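Local coordinates for protein NADH dehydrogenase, putative (Plasmodium falciparum, PDB 5JWC) that probably oxidises NADH and passes the electrons through a bound FAD to ubiquinone at the mitochondrial inner membrane, and is blocked by the quinolone inhibitor RYL-552, at residues Gly39-Leu44 with Asn61-Thr66; His467-Asp472 with Thr486-Val491; Val491-Leu496 with Lys500-Phe505. All blocks are in the same frame, centred on the assembly; numbering follows the deposited sequence.

Overall arrangement
All three contacts are buried, yet their chemistry changes with their place in the fold. Interaction 1 lies nearest the centre of the chain, a purely aromatic contact between the FAD-binding Rossmann helix and a short strand. Interactions 2 and 3 belong to the C-terminal domain and share helix 484-495: in interaction 2 it packs apolar side chains on a strand, in interaction 3 the chain turns back into helix 499-515, whose Arg502 makes weak hydrogen bonds to backbone carbonyls at the first helix's end. Trp488 and Phe505 join these two, CZ3 to CZ 3.6 Å. Phe65 carries interaction 1 onto Tyr492 and Leu496 of interaction 3, whereas interactions 1 and 2 do not touch.

Interaction 1. Residues Gly39-Leu44 with Asn61-Thr66; sequences GGFNFL and NYFTFT. With FAD (flavin-adenine dinucleotide), chain C.
Phe41 and Phe63 meet within the FAD-binding, Rossmann-type part of the chain. The first lies on helix 38-46, whose start carries the last glycine, Gly40, of what is probably a GxGxxG dinucleotide-binding motif; the second lies on strand 62-64, which pairs with strand 83-85 in a small antiparallel sheet. The helix whose first turn meets the cofactor phosphate thus also packs an aromatic side chain on the strand. The contact is aromatic throughout. The two rings lie nearly parallel, planes at 22°, but are slid so far apart, with centroids 4.9 Å from each other, that they hardly overlap. What lies over the Phe41 ring is therefore chiefly the methylene of its partner: Phe63 CB sits 3.9 Å from the Phe41 ring centroid, close enough to the normal for a CH-pi contact. In return Phe41 CD2 rests over one face of the Phe63 ring, out toward the rim, 3.4 Å from Phe63 CG. Phe41 reaches this place because its CG stands anti to the backbone N (chi1 -174°), which swings the ring off the helix toward the strand.

The pair is enclosed by further aromatics, Phe89 edge-to-face with Phe41 and Trp38 edge-to-face with Phe63. Leu497, from the link between the two C-terminal helices, touches both rings.

On the cofactor side each segment contributes one hydrogen bond. Gly39 N, in the first turn of the helix, donates to FAD O1P at 2.8 Å and 163°, a nearly straight bond to the pyrophosphate, whose negative charge the helix N-terminus would probably help to stabilise. Beyond the strand, after an inverse gamma turn centred on Phe65, comes Thr66, whose hydroxyl also pairs with Trp38 NE1. Thr66 meets the ribityl chain, where Thr66 OG1 and FAD O2' share a hydrogen bond of 2.6 Å.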
# COMPACT_ATOMS: atom_id res chain seq x y z
N GLY A 39 21.06 11.30 5.18
CA GLY A 39 21.73 12.52 5.55
C GLY A 39 20.76 13.63 5.95
O GLY A 39 20.83 14.17 7.06
N GLY A 40 19.87 13.97 5.02
CA GLY A 40 18.97 15.09 5.21
C GLY A 40 18.08 14.95 6.43
O GLY A 40 18.00 15.87 7.24
N PHE A 41 17.43 13.80 6.56
CA PHE A 41 16.52 13.54 7.67
C PHE A 41 17.26 13.51 9.01
O PHE A 41 16.78 14.08 10.00
CB PHE A 41 15.75 12.22 7.45
CG PHE A 41 14.68 11.93 8.49
CD1 PHE A 41 13.68 12.84 8.76
CD2 PHE A 41 14.68 10.73 9.18
CE1 PHE A 41 12.69 12.56 9.72
CE2 PHE A 41 13.70 10.44 10.14
CZ PHE A 41 12.70 11.36 10.40
N ASN A 42 18.41 12.84 9.09
CA ASN A 42 19.07 12.84 10.39
C ASN A 42 19.63 14.22 10.74
O ASN A 42 19.74 14.56 11.91
CB ASN A 42 20.16 11.77 10.45
CG ASN A 42 19.58 10.38 10.62
OD1 ASN A 42 19.17 10.01 11.70
ND2 ASN A 42 19.48 9.65 9.54
N PHE A 43 19.96 15.03 9.75
CA PHE A 43 20.36 16.40 10.04
C PHE A 43 19.17 17.14 10.69
O PHE A 43 19.32 17.83 11.71
CB PHE A 43 20.81 17.11 8.77
CG PHE A 43 21.41 18.48 9.01
CD1 PHE A 43 22.79 18.66 9.06
CD2 PHE A 43 20.59 19.60 9.15
CE1 PHE A 43 23.36 19.94 9.26
CE2 PHE A 43 21.13 20.87 9.36
CZ PHE A 43 22.52 21.04 9.41
N LEU A 44 18.00 16.98 10.08
CA LEU A 44 16.77 17.56 10.58
C LEU A 44 16.47 17.10 12.01
O LEU A 44 16.05 17.90 12.85
CB LEU A 44 15.58 17.20 9.66
CG LEU A 44 14.23 17.85 9.96
CD1 LEU A 44 14.22 19.30 9.43
CD2 LEU A 44 13.04 17.04 9.38
N ASN A 61 8.27 13.20 0.54
CA ASN A 61 7.90 13.77 1.83
C ASN A 61 7.98 12.76 2.97
O ASN A 61 7.42 12.96 4.05
CB ASN A 61 6.53 14.44 1.76
CG ASN A 61 5.40 13.47 1.81
OD1 ASN A 61 5.49 12.36 1.28
ND2 ASN A 61 4.31 13.86 2.46
N TYR A 62 8.70 11.68 2.74
CA TYR A 62 8.99 10.71 3.80
C TYR A 62 10.46 10.32 3.74
O TYR A 62 11.09 10.45 2.70
CB TYR A 62 8.08 9.47 3.67
CG TYR A 62 8.13 8.87 2.28
CD1 TYR A 62 9.04 7.85 1.98
CD2 TYR A 62 7.30 9.32 1.27
CE1 TYR A 62 9.10 7.30 0.73
CE2 TYR A 62 7.35 8.76 -0.01
CZ TYR A 62 8.27 7.76 -0.27
OH TYR A 62 8.35 7.21 -1.52
N PHE A 63 11.00 9.84 4.86
CA PHE A 63 12.33 9.23 4.93
C PHE A 63 12.18 7.73 4.68
O PHE A 63 11.22 7.13 5.16
CB PHE A 63 12.96 9.50 6.31
CG PHE A 63 14.02 8.49 6.73
CD1 PHE A 63 15.33 8.60 6.25
CD2 PHE A 63 13.71 7.45 7.61
CE1 PHE A 63 16.32 7.69 6.66
CE2 PHE A 63 14.69 6.54 8.01
CZ PHE A 63 15.99 6.67 7.54
N THR A 64 13.11 7.14 3.94
CA THR A 64 13.08 5.70 3.68
C THR A 64 14.18 4.97 4.43
O THR A 64 15.37 5.26 4.24
CB THR A 64 13.24 5.40 2.18
OG1 THR A 64 12.17 6.02 1.46
CG2 THR A 64 13.26 3.86 1.91
N PHE A 65 13.78 4.05 5.29
CA PHE A 65 14.73 3.21 6.02
C PHE A 65 15.26 2.12 5.06
O PHE A 65 14.83 0.97 5.11
CB PHE A 65 14.08 2.61 7.27
CG PHE A 65 15.07 2.11 8.31
CD1 PHE A 65 15.56 2.95 9.29
CD2 PHE A 65 15.51 0.79 8.28
CE1 PHE A 65 16.49 2.48 10.23
CE2 PHE A 65 16.43 0.32 9.22
CZ PHE A 65 16.92 1.18 10.19
N THR A 66 16.21 2.51 4.20
CA THR A 66 16.67 1.65 3.10
C THR A 66 17.15 0.23 3.46
O THR A 66 16.93 -0.69 2.67
CB THR A 66 17.80 2.34 2.30
OG1 THR A 66 18.81 2.80 3.21
CG2 THR A 66 17.25 3.56 1.55
PA FAD C . 19.32 9.04 0.34
O1A FAD C . 19.02 8.19 -0.86
O2A FAD C . 19.08 8.35 1.64
O5B FAD C . 18.48 10.41 0.28
C5B FAD C . 18.55 11.28 -0.83
C4B FAD C . 17.35 12.20 -0.72
O4B FAD C . 17.49 13.26 -1.64
C3B FAD C . 16.04 11.48 -1.06
O3B FAD C . 15.04 11.92 -0.18
C2B FAD C . 15.71 12.00 -2.44
O2B FAD C . 14.31 12.02 -2.65
C1B FAD C . 16.27 13.41 -2.33
N9A FAD C . 16.56 14.08 -3.61
C8A FAD C . 17.03 13.51 -4.77
N7A FAD C . 17.17 14.51 -5.68
C5A FAD C . 16.80 15.68 -5.12
C6A FAD C . 16.76 16.97 -5.61
N6A FAD C . 17.20 17.24 -6.84
N1A FAD C . 16.34 17.99 -4.78
C2A FAD C . 15.97 17.71 -3.47
N3A FAD C . 16.02 16.42 -2.99
C4A FAD C . 16.42 15.42 -3.81
N1 FAD C . 23.64 1.46 4.05
C2 FAD C . 24.11 0.93 5.22
O2 FAD C . 24.93 1.56 5.88
N3 FAD C . 23.66 -0.30 5.67
C4 FAD C . 22.72 -1.01 4.97
O4 FAD C . 22.33 -2.10 5.41
C4X FAD C . 22.23 -0.48 3.79
N5 FAD C . 21.29 -1.16 3.04
C5X FAD C . 20.82 -0.60 1.86
C6 FAD C . 19.86 -1.27 1.12
C7 FAD C . 19.36 -0.74 -0.06
C7M FAD C . 18.33 -1.51 -0.84
C8 FAD C . 19.82 0.49 -0.51
C8M FAD C . 19.31 1.09 -1.78
C9 FAD C . 20.79 1.18 0.24
C9A FAD C . 21.28 0.64 1.42
N10 FAD C . 22.23 1.31 2.17
C10 FAD C . 22.69 0.76 3.34
C1' FAD C . 22.80 2.62 1.71
C2' FAD C . 22.06 3.85 2.16
O2' FAD C . 20.73 3.75 1.74
C3' FAD C . 22.68 5.03 1.43
O3' FAD C . 24.07 5.08 1.64
C4' FAD C . 22.01 6.28 1.99
O4' FAD C . 20.71 6.30 1.45
C5' FAD C . 22.75 7.56 1.64
O5' FAD C . 22.07 8.62 2.27
P FAD C . 21.80 9.99 1.47
O1P FAD C . 21.15 10.99 2.40
O2P FAD C . 23.12 10.42 0.89
O3P FAD C . 20.84 9.56 0.23

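Interaction 2. Residues His467-Asp472 with Thr486-Val491; sequences HQVVAD and TFWKVV. With 4W0 (5-fluoro-3-methyl-2-{4-[4-(trifluoromethoxy)benzyl]phenyl}quinolin-4(1H)-one), chain M; TRT (fragment of triton X-100), chain J.
Beside one of the quinolone inhibitor pockets, lined in part by the C-terminal domain, strand 468-473 packs Val469 and Ala471 onto helix 484-495. No hydrogen bond crosses between the segments, so the fit is one of apolar shape. Val469 lies across Trp488 at about a right angle. Its CG2 methyl touches Trp488 CB at 3.7 Å and stays near CG and CD1, while the CG1 methyl touches CD1 and CB from slightly farther off. Two residues along the strand, Ala471 CB approaches Phe487 CE2 at 4.1 Å, meeting the ring obliquely. Tyr463 and Leu461 of the adjoining strand 460-465 extend the apolar layer.

With chi1 at -176°, the Trp488 side chain stretches away from its own amide nitrogen and carries the indole beyond Val469 to the inhibitor. There the fluorinated ring of 4W0 brings C6 over one face of the indole, 3.4 Å from Trp488 CZ3. The same fluorinated edge is met by the extended chain of Lys489, with CE 3.4 Å from 4W0 F1. At the start of the strand segment, C11 of the inhibitor's phenyl ring lies over one face of the His467 ring, while His467 CD2 packs tightly against the methyl carbon C23 of 4W0. Farther along the helix, Val490 CG1 lies 3.5 Å from C3 of the Triton fragment in chain J.

As a worked example, the contact shows a helix laid on a small antiparallel sheet, here three strands, with one helical side chain serving both the alpha-beta core and the ligand pocket beside it.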
# COMPACT_ATOMS: atom_id res chain seq x y z
N HIS A 467 16.46 -18.48 7.90
CA HIS A 467 16.75 -18.08 9.29
C HIS A 467 18.19 -17.66 9.51
O HIS A 467 18.55 -17.26 10.61
CB HIS A 467 16.40 -19.20 10.27
CG HIS A 467 14.97 -19.64 10.19
ND1 HIS A 467 14.49 -20.46 9.19
CD2 HIS A 467 13.91 -19.38 10.99
CE1 HIS A 467 13.21 -20.68 9.37
NE2 HIS A 467 12.83 -20.03 10.46
N GLN A 468 19.02 -17.76 8.48
CA GLN A 468 20.45 -17.47 8.64
C GLN A 468 20.81 -15.99 8.44
O GLN A 468 20.54 -15.38 7.39
CB GLN A 468 21.27 -18.34 7.69
CG GLN A 468 20.90 -19.81 7.69
CD GLN A 468 21.02 -20.44 9.07
OE1 GLN A 468 22.07 -20.36 9.71
NE2 GLN A 468 19.94 -21.05 9.54
N VAL A 469 21.40 -15.42 9.48
CA VAL A 469 21.93 -14.07 9.44
C VAL A 469 23.46 -14.11 9.59
O VAL A 469 23.98 -14.87 10.42
CB VAL A 469 21.33 -13.19 10.54
CG1 VAL A 469 22.14 -11.90 10.73
CG2 VAL A 469 19.84 -12.86 10.23
N VAL A 470 24.16 -13.34 8.78
CA VAL A 470 25.60 -13.17 8.95
C VAL A 470 25.91 -11.74 9.37
O VAL A 470 25.15 -10.81 9.06
CB VAL A 470 26.38 -13.51 7.68
CG1 VAL A 470 26.15 -14.97 7.30
CG2 VAL A 470 25.96 -12.58 6.53
N ALA A 471 27.00 -11.56 10.09
CA ALA A 471 27.40 -10.23 10.51
C ALA A 471 28.92 -10.13 10.56
O ALA A 471 29.59 -11.02 11.07
CB ALA A 471 26.80 -9.88 11.85
N ASP A 472 29.43 -9.04 10.00
CA ASP A 472 30.85 -8.73 9.98
C ASP A 472 31.02 -7.49 10.83
O ASP A 472 30.72 -6.39 10.38
CB ASP A 472 31.32 -8.52 8.53
CG ASP A 472 32.78 -8.12 8.42
OD1 ASP A 472 33.19 -7.71 7.30
OD2 ASP A 472 33.52 -8.18 9.42
N THR A 486 17.76 -13.59 15.88
CA THR A 486 17.42 -12.81 17.08
C THR A 486 18.33 -11.60 17.18
O THR A 486 17.91 -10.50 17.55
CB THR A 486 17.54 -13.66 18.39
OG1 THR A 486 16.75 -14.84 18.27
CG2 THR A 486 17.05 -12.86 19.58
N PHE A 487 19.60 -11.83 16.86
CA PHE A 487 20.59 -10.77 16.85
C PHE A 487 20.22 -9.66 15.86
O PHE A 487 20.31 -8.47 16.17
CB PHE A 487 21.96 -11.34 16.48
CG PHE A 487 23.02 -10.30 16.40
CD1 PHE A 487 23.53 -9.73 17.55
CD2 PHE A 487 23.51 -9.88 15.17
CE1 PHE A 487 24.51 -8.77 17.49
CE2 PHE A 487 24.50 -8.93 15.11
CZ PHE A 487 25.00 -8.37 16.27
N TRP A 488 19.81 -10.08 14.68
CA TRP A 488 19.39 -9.15 13.64
C TRP A 488 18.25 -8.25 14.16
O TRP A 488 18.30 -7.03 14.02
CB TRP A 488 18.97 -9.95 12.41
CG TRP A 488 18.60 -9.20 11.19
CD1 TRP A 488 19.39 -8.95 10.11
CD2 TRP A 488 17.30 -8.65 10.88
NE1 TRP A 488 18.68 -8.27 9.15
CE2 TRP A 488 17.40 -8.07 9.59
CE3 TRP A 488 16.09 -8.58 11.56
CZ2 TRP A 488 16.31 -7.44 8.97
CZ3 TRP A 488 15.00 -7.96 10.94
CH2 TRP A 488 15.13 -7.39 9.66
N LYS A 489 17.25 -8.84 14.80
CA LYS A 489 16.11 -8.07 15.33
C LYS A 489 16.52 -7.08 16.43
O LYS A 489 16.08 -5.92 16.44
CB LYS A 489 15.04 -9.03 15.86
CG LYS A 489 14.53 -9.96 14.77
CD LYS A 489 13.35 -10.78 15.23
CE LYS A 489 12.92 -11.70 14.09
NZ LYS A 489 11.84 -12.62 14.49
N VAL A 490 17.36 -7.54 17.35
CA VAL A 490 17.87 -6.69 18.41
C VAL A 490 18.62 -5.50 17.83
O VAL A 490 18.47 -4.37 18.31
CB VAL A 490 18.81 -7.46 19.37
CG1 VAL A 490 19.56 -6.51 20.27
CG2 VAL A 490 18.00 -8.44 20.20
N VAL A 491 19.42 -5.75 16.79
CA VAL A 491 20.15 -4.64 16.19
C VAL A 491 19.18 -3.70 15.52
O VAL A 491 19.14 -2.52 15.82
CB VAL A 491 21.20 -5.12 15.17
CG1 VAL A 491 21.72 -3.92 14.38
CG2 VAL A 491 22.34 -5.84 15.88
C1 4W0 M . 14.80 -10.95 7.90
C2 4W0 M . 14.11 -12.05 7.36
C3 4W0 M . 13.73 -13.12 8.19
C4 4W0 M . 14.04 -13.11 9.56
C5 4W0 M . 14.72 -12.01 10.10
C6 4W0 M . 15.10 -10.94 9.28
O1 4W0 M . 12.27 -24.46 3.78
C7 4W0 M . 13.62 -14.26 10.44
C8 4W0 M . 12.93 -15.40 9.87
C9 4W0 M . 12.61 -15.40 8.42
C10 4W0 M . 11.92 -16.52 7.69
C11 4W0 M . 12.51 -17.79 7.63
C12 4W0 M . 11.91 -18.83 6.92
C13 4W0 M . 10.73 -18.55 6.26
C14 4W0 M . 10.16 -17.31 6.29
C15 4W0 M . 10.75 -16.28 6.99
O2 4W0 M . 13.88 -14.25 11.63
N 4W0 M . 13.01 -14.28 7.60
C16 4W0 M . 9.96 -19.56 5.46
C17 4W0 M . 10.62 -20.83 5.01
C18 4W0 M . 11.80 -20.82 4.28
C19 4W0 M . 12.36 -22.03 3.88
C20 4W0 M . 11.71 -23.23 4.18
C21 4W0 M . 10.52 -23.24 4.89
C22 4W0 M . 9.97 -22.03 5.30
C23 4W0 M . 12.52 -16.54 10.77
F1 4W0 M . 15.01 -11.99 11.40
C24 4W0 M . 13.22 -25.01 4.65
F2 4W0 M . 14.28 -24.20 4.69
F3 4W0 M . 13.60 -26.22 4.19
F4 4W0 M . 12.67 -25.13 5.87
C25 TRT J . 22.89 3.92 12.17
O24 TRT J . 22.03 3.41 11.20
C23 TRT J . 22.73 3.17 9.98
C22 TRT J . 22.18 1.93 9.35
O21 TRT J . 22.90 0.77 9.83
C20 TRT J . 22.29 -0.43 9.41
C19 TRT J . 23.25 -1.61 9.57
O18 TRT J . 23.57 -1.91 10.96
C17 TRT J . 24.71 -2.75 11.06
C16 TRT J . 25.02 -3.02 12.56
O15 TRT J . 25.75 -1.91 13.17
C12 TRT J . 25.29 -1.83 14.53
C13 TRT J . 25.36 -3.01 15.32
C14 TRT J . 24.88 -2.98 16.64
C11 TRT J . 24.73 -0.66 15.03
C10 TRT J . 24.25 -0.63 16.36
C9 TRT J . 24.33 -1.79 17.17
C6 TRT J . 23.80 -1.76 18.60
C8 TRT J . 24.89 -1.25 19.59
C7 TRT J . 22.64 -0.76 18.63
C5 TRT J . 23.13 -3.17 18.91
C1 TRT J . 23.68 -4.24 19.96
C2 TRT J . 25.17 -4.62 19.77
C4 TRT J . 23.35 -3.82 21.40
C3 TRT J . 22.91 -5.53 19.72

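Interaction 3. Residues Val491-Leu496 with Lys500-Phe505; sequences VYIQLL and KSRFHF. With TRT (fragment of triton X-100), chain J; TRT (fragment of triton X-100), chain H.
Helices 491-495 and 500-505 run nearly antiparallel, with 153° between their directions and 9.6 Å between axes at closest approach, a helical hairpin whose tight link brings Ile493 CA and Arg502 CA to 5.8 Å. Around Phe505 the interface is apolar. Phe505 enters between Tyr492, Ile493 and Leu496, a chi1 of -170° directing its ring out toward the other helix. Leu496 CD1 packs at 3.6 Å on Phe505 CB and reaches along the adjoining ring carbons, while Ile493 CB approaches CD2 and CE2 and Tyr492 CB lies 3.8 Å from Phe505 CZ. All three meet the ring obliquely. Leu496, just past the end of the first helix, also brings CD1 to the backbone carbonyl of Ser501.

Arg502 closes the other side. Its aliphatic chain, extended from CG to NE, crosses Ile493 at about a right angle, Arg502 CG lying 3.7 Å from Ile493 CG1. The guanidinium then reaches the carbonyls at the C-terminal end of helix 484-495. Arg502 NE gives a weak hydrogen bond of 2.9 Å to Ile493 O, bent to 120°, and NH2 a weak one to Leu496 O. Arg502 NH2 also donates to two ether oxygens of the Triton fragment in chain H, 2.8 Å to O18 and 3.0 Å to O21, while the fragment's aromatic carbon C11 lies over one guanidinium face. Trp499 adds a cation-pi contact.

On the outer flank of the second helix, Phe503 and His504 meet the second subunit. Carbonyls at a helix C-terminus carry partial negative charge, which the arginine probably offsets. Arg502 NH2, with two hydrogens for three acceptors, must share them between Leu496 O and the ether oxygens, in keeping with the bent, weak bond to the carbonyl.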
# COMPACT_ATOMS: atom_id res chain seq x y z
N VAL A 491 19.42 -5.75 16.79
CA VAL A 491 20.15 -4.64 16.19
C VAL A 491 19.18 -3.70 15.52
O VAL A 491 19.14 -2.52 15.82
CB VAL A 491 21.20 -5.12 15.17
CG1 VAL A 491 21.72 -3.92 14.38
CG2 VAL A 491 22.34 -5.84 15.88
N TYR A 492 18.38 -4.21 14.60
CA TYR A 492 17.53 -3.31 13.83
C TYR A 492 16.48 -2.56 14.64
O TYR A 492 16.19 -1.41 14.32
CB TYR A 492 16.87 -4.05 12.66
CG TYR A 492 17.78 -3.96 11.47
CD1 TYR A 492 18.05 -2.73 10.90
CD2 TYR A 492 18.43 -5.07 10.96
CE1 TYR A 492 18.91 -2.61 9.83
CE2 TYR A 492 19.30 -4.97 9.88
CZ TYR A 492 19.53 -3.73 9.32
OH TYR A 492 20.40 -3.60 8.25
N ILE A 493 15.93 -3.16 15.69
CA ILE A 493 14.90 -2.40 16.42
C ILE A 493 15.51 -1.15 17.09
O ILE A 493 14.83 -0.12 17.25
CB ILE A 493 14.11 -3.28 17.44
CG1 ILE A 493 12.82 -2.54 17.83
CG2 ILE A 493 14.95 -3.63 18.66
CD1 ILE A 493 11.78 -3.39 18.51
N GLN A 494 16.81 -1.20 17.39
CA GLN A 494 17.48 -0.03 17.97
C GLN A 494 17.90 0.99 16.90
O GLN A 494 18.13 2.15 17.23
CB GLN A 494 18.69 -0.45 18.78
CG GLN A 494 18.36 -1.35 19.94
CD GLN A 494 19.63 -1.88 20.59
OE1 GLN A 494 20.01 -3.03 20.38
NE2 GLN A 494 20.28 -1.04 21.38
N LEU A 495 18.03 0.56 15.65
CA LEU A 495 18.39 1.49 14.59
C LEU A 495 17.18 2.27 14.04
O LEU A 495 17.33 3.37 13.50
CB LEU A 495 19.12 0.76 13.45
CG LEU A 495 20.44 0.09 13.91
CD1 LEU A 495 21.12 -0.63 12.75
CD2 LEU A 495 21.39 1.12 14.55
N LEU A 496 15.98 1.71 14.19
CA LEU A 496 14.78 2.41 13.74
C LEU A 496 14.65 3.78 14.45
O LEU A 496 15.06 3.92 15.59
CB LEU A 496 13.55 1.53 13.97
CG LEU A 496 13.45 0.32 13.04
CD1 LEU A 496 12.31 -0.60 13.49
CD2 LEU A 496 13.26 0.76 11.56
N LYS A 500 6.98 4.47 16.76
CA LYS A 500 5.99 4.00 15.78
C LYS A 500 6.58 2.88 14.91
O LYS A 500 5.99 1.82 14.75
CB LYS A 500 5.52 5.18 14.90
CG LYS A 500 4.45 4.81 13.84
CD LYS A 500 5.08 4.36 12.51
CE LYS A 500 5.95 5.47 11.89
NZ LYS A 500 6.70 4.97 10.68
N SER A 501 7.75 3.12 14.34
CA SER A 501 8.37 2.13 13.47
C SER A 501 8.74 0.86 14.24
O SER A 501 8.64 -0.24 13.71
CB SER A 501 9.60 2.71 12.80
OG SER A 501 9.21 3.73 11.90
N ARG A 502 9.17 1.02 15.48
CA ARG A 502 9.53 -0.12 16.32
C ARG A 502 8.30 -0.95 16.65
O ARG A 502 8.35 -2.18 16.68
CB ARG A 502 10.21 0.35 17.61
CG ARG A 502 11.58 0.94 17.38
CD ARG A 502 12.21 1.50 18.65
NE ARG A 502 13.48 2.16 18.33
CZ ARG A 502 14.08 3.07 19.08
NH1 ARG A 502 13.55 3.45 20.24
NH2 ARG A 502 15.23 3.60 18.68
N PHE A 503 7.19 -0.25 16.91
CA PHE A 503 5.90 -0.89 17.12
C PHE A 503 5.57 -1.78 15.92
O PHE A 503 5.33 -2.98 16.05
CB PHE A 503 4.82 0.19 17.33
CG PHE A 503 3.42 -0.36 17.43
CD1 PHE A 503 2.94 -0.85 18.62
CD2 PHE A 503 2.59 -0.40 16.31
CE1 PHE A 503 1.65 -1.37 18.72
CE2 PHE A 503 1.30 -0.91 16.40
CZ PHE A 503 0.83 -1.40 17.60
N HIS A 504 5.63 -1.20 14.72
CA HIS A 504 5.34 -1.96 13.51
C HIS A 504 6.33 -3.10 13.25
O HIS A 504 5.94 -4.19 12.80
CB HIS A 504 5.30 -1.02 12.31
CG HIS A 504 4.04 -0.22 12.22
ND1 HIS A 504 2.87 -0.74 11.71
CD2 HIS A 504 3.76 1.06 12.58
CE1 HIS A 504 1.93 0.19 11.75
NE2 HIS A 504 2.44 1.28 12.26
N PHE A 505 7.60 -2.85 13.53
CA PHE A 505 8.64 -3.87 13.41
C PHE A 505 8.25 -5.14 14.20
O PHE A 505 8.29 -6.26 13.69
CB PHE A 505 9.96 -3.31 13.92
CG PHE A 505 11.17 -4.16 13.64
CD1 PHE A 505 11.73 -4.22 12.37
CD2 PHE A 505 11.81 -4.82 14.67
CE1 PHE A 505 12.88 -4.97 12.13
CE2 PHE A 505 12.97 -5.57 14.44
CZ PHE A 505 13.50 -5.64 13.17
C25 TRT J . 22.89 3.92 12.17
O24 TRT J . 22.03 3.41 11.20
C23 TRT J . 22.73 3.17 9.98
C22 TRT J . 22.18 1.93 9.35
O21 TRT J . 22.90 0.77 9.83
C20 TRT J . 22.29 -0.43 9.41
C19 TRT J . 23.25 -1.61 9.57
O18 TRT J . 23.57 -1.91 10.96
C17 TRT J . 24.71 -2.75 11.06
C16 TRT J . 25.02 -3.02 12.56
O15 TRT J . 25.75 -1.91 13.17
C12 TRT J . 25.29 -1.83 14.53
C13 TRT J . 25.36 -3.01 15.32
C14 TRT J . 24.88 -2.98 16.64
C11 TRT J . 24.73 -0.66 15.03
C10 TRT J . 24.25 -0.63 16.36
C9 TRT J . 24.33 -1.79 17.17
C6 TRT J . 23.80 -1.76 18.60
C8 TRT J . 24.89 -1.25 19.59
C7 TRT J . 22.64 -0.76 18.63
C5 TRT J . 23.13 -3.17 18.91
C1 TRT J . 23.68 -4.24 19.96
C2 TRT J . 25.17 -4.62 19.77
C4 TRT J . 23.35 -3.82 21.40
C3 TRT J . 22.91 -5.53 19.72
C25 TRT H . 12.14 9.05 20.48
O24 TRT H . 13.19 8.12 20.38
C23 TRT H . 13.19 7.32 19.20
C22 TRT H . 14.60 7.27 18.65
O21 TRT H . 15.46 6.44 19.50
C20 TRT H . 16.82 6.46 19.10
C19 TRT H . 17.72 5.82 20.16
O18 TRT H . 17.27 4.46 20.43
C17 TRT H . 18.25 3.61 21.02
C16 TRT H . 17.53 2.59 21.97
O15 TRT H . 16.38 2.07 21.25
C12 TRT H . 15.65 0.99 21.88
C13 TRT H . 15.86 0.70 23.24
C14 TRT H . 15.15 -0.35 23.84
C11 TRT H . 14.74 0.24 21.13
C10 TRT H . 14.03 -0.81 21.73
C9 TRT H . 14.23 -1.10 23.09
C6 TRT H . 13.48 -2.25 23.74
C8 TRT H . 12.61 -1.70 24.88
C7 TRT H . 12.56 -2.89 22.69
C5 TRT H . 14.47 -3.30 24.38
C1 TRT H . 15.59 -4.10 23.56
C2 TRT H . 15.03 -5.46 23.14
C4 TRT H . 16.16 -3.41 22.31
C3 TRT H . 16.76 -4.32 24.50